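Local coordinates for protein decapping nuclease RAI1 (Scheffersomyces stipitis, PDB 5BTO) that removes the NAD cap from the 5' end of RNAs as a metal-dependent hydrolase and binds and stimulates the exoribonuclease RAT1, at residues 111-115 and 116-120. Numbering follows the deposited sequence.
Sequences IITYR and GLMTK
M118 and T113 reach toward each other where strand 111-114 passes directly into helix 115-123; strand and helix segment 116-120 run nearly at right angles (92°). Followed outward, M118 CB lies 3.7 Å from R115 O; CG, set beside the backbone N (chi1 -60°), packs 3.7 Å from T113 CG2; SD stays near that methyl, and CE ends 3.9 Å from both T113 CG2 and T113 OG1. A flexible, unbranched thioether suits this place because its bends at chi2 and chi3 let it reach T113 while also touching Y340 and I344 of helix 333-350. The two branches of T113 do different work: its methyl meets M118, while its hydroxyl, which L117 CD1 approaches to 3.6 Å, is hydrogen-bonded to the carbonyl of I145 on the adjoining strand.

Y114 is the N-cap, and its carbonyl O accepts two weak bonds, from L117 N and M118 N. R115 O is held more firmly: T119 N comes in at 2.8 Å nearly along the C=O axis, and T119 OG1 donates at 3.0 Å from above the carbonyl plane. T119, a buried residue, thus gives its hydroxyl a partner within the helix while lying alongside R115 CG.

Y114, R115 and G116 bind substrate. Arginine's long chain carries NH1 to the carbonyl of E235, another substrate-binding residue; Y114 OH bonds to the carbonyl of D86; glycine leaves the helix start without a side chain. Apolar packing of M118 against the sheet, beside these polar bonds, is consistent with a junction that holds the three in place for substrate.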
loop_
_atom_site.group_PDB
_atom_site.type_symbol
_atom_site.label_atom_id
_atom_site.label_comp_id
_atom_site.label_asym_id
_atom_site.label_seq_id
_atom_site.Cartn_x
_atom_site.Cartn_y
_atom_site.Cartn_z
ATOM N N ILE A 111 5.079 22.089 2.345
ATOM C CA ILE A 111 3.654 21.949 2.627
ATOM C C ILE A 111 3.223 22.923 3.724
ATOM O O ILE A 111 3.931 23.104 4.705
ATOM C CB ILE A 111 3.316 20.509 3.094
ATOM C CG1 ILE A 111 3.619 19.482 1.998
ATOM C CG2 ILE A 111 1.847 20.402 3.525
ATOM C CD1 ILE A 111 3.606 18.047 2.526
ATOM N N ILE A 112 2.059 23.539 3.542
ATOM C CA ILE A 112 1.506 24.483 4.518
ATOM C C ILE A 112 0.106 23.994 4.887
ATOM O O ILE A 112 -0.744 23.851 4.016
ATOM C CB ILE A 112 1.432 25.907 3.916
ATOM C CG1 ILE A 112 2.846 26.460 3.709
ATOM C CG2 ILE A 112 0.580 26.848 4.801
ATOM C CD1 ILE A 112 2.922 27.661 2.767
ATOM N N THR A 113 -0.137 23.714 6.170
ATOM C CA THR A 113 -1.411 23.126 6.547
ATOM C C THR A 113 -1.665 23.242 8.040
ATOM O O THR A 113 -0.915 23.919 8.752
ATOM C CB THR A 113 -1.467 21.639 6.106
ATOM O OG1 THR A 113 -2.800 21.125 6.237
ATOM C CG2 THR A 113 -0.496 20.797 6.918
ATOM N N TYR A 114 -2.735 22.604 8.500
ATOM C CA TYR A 114 -3.095 22.593 9.918
ATOM C C TYR A 114 -2.758 21.253 10.578
ATOM O O TYR A 114 -2.926 20.181 9.992
ATOM C CB TYR A 114 -4.591 22.876 10.098
ATOM C CG TYR A 114 -4.957 24.341 10.123
ATOM C CD1 TYR A 114 -4.833 25.088 11.289
ATOM C CD2 TYR A 114 -5.444 24.976 8.994
ATOM C CE1 TYR A 114 -5.159 26.427 11.315
ATOM C CE2 TYR A 114 -5.776 26.324 9.014
ATOM C CZ TYR A 114 -5.637 27.043 10.179
ATOM O OH TYR A 114 -5.962 28.385 10.215
ATOM N N ARG A 115 -2.339 21.321 11.839
ATOM C CA ARG A 115 -1.983 20.138 12.607
ATOM C C ARG A 115 -3.095 19.112 12.657
ATOM O O ARG A 115 -2.833 17.921 12.574
ATOM C CB ARG A 115 -1.626 20.525 14.051
ATOM C CG ARG A 115 -1.678 19.346 15.030
ATOM C CD ARG A 115 -1.733 19.769 16.494
ATOM N NE ARG A 115 -3.025 20.309 16.909
ATOM C CZ ARG A 115 -3.166 21.253 17.835
ATOM N NH1 ARG A 115 -2.094 21.764 18.430
ATOM N NH2 ARG A 115 -4.373 21.693 18.163
ATOM N N GLY A 116 -4.333 19.576 12.817
ATOM C CA GLY A 116 -5.456 18.668 12.975
ATOM C C GLY A 116 -5.647 17.799 11.742
ATOM O O GLY A 116 -6.047 16.642 11.846
ATOM N N LEU A 117 -5.350 18.354 10.574
ATOM C CA LEU A 117 -5.527 17.597 9.343
ATOM C C LEU A 117 -4.452 16.517 9.240
ATOM O O LEU A 117 -4.715 15.406 8.774
ATOM C CB LEU A 117 -5.473 18.525 8.126
ATOM C CG LEU A 117 -6.476 19.689 8.170
ATOM C CD1 LEU A 117 -6.323 20.596 6.945
ATOM C CD2 LEU A 117 -7.914 19.173 8.301
ATOM N N MET A 118 -3.237 16.840 9.674
ATOM C CA MET A 118 -2.150 15.869 9.643
ATOM C C MET A 118 -2.361 14.786 10.700
ATOM O O MET A 118 -2.040 13.624 10.483
ATOM C CB MET A 118 -0.788 16.551 9.788
ATOM C CG MET A 118 -0.496 17.558 8.665
ATOM S SD MET A 118 -0.503 16.819 7.004
ATOM C CE MET A 118 -2.142 17.247 6.442
ATOM N N THR A 119 -2.919 15.179 11.843
ATOM C CA THR A 119 -3.294 14.203 12.857
ATOM C C THR A 119 -4.280 13.158 12.322
ATOM O O THR A 119 -4.179 11.964 12.637
ATOM C CB THR A 119 -3.920 14.906 14.091
ATOM O OG1 THR A 119 -2.957 15.805 14.670
ATOM C CG2 THR A 119 -4.348 13.876 15.128
ATOM N N LYS A 120 -5.238 13.595 11.516
ATOM C CA LYS A 120 -6.173 12.652 10.902
ATOM C C LYS A 120 -5.442 11.622 10.037
ATOM O O LYS A 120 -5.818 10.449 10.009
ATOM C CB LYS A 120 -7.214 13.384 10.053
ATOM C CG LYS A 120 -8.186 14.244 10.839
ATOM C CD LYS A 120 -9.244 14.822 9.916
ATOM C CE LYS A 120 -10.390 15.443 10.700
ATOM N NZ LYS A 120 -11.538 15.786 9.809
#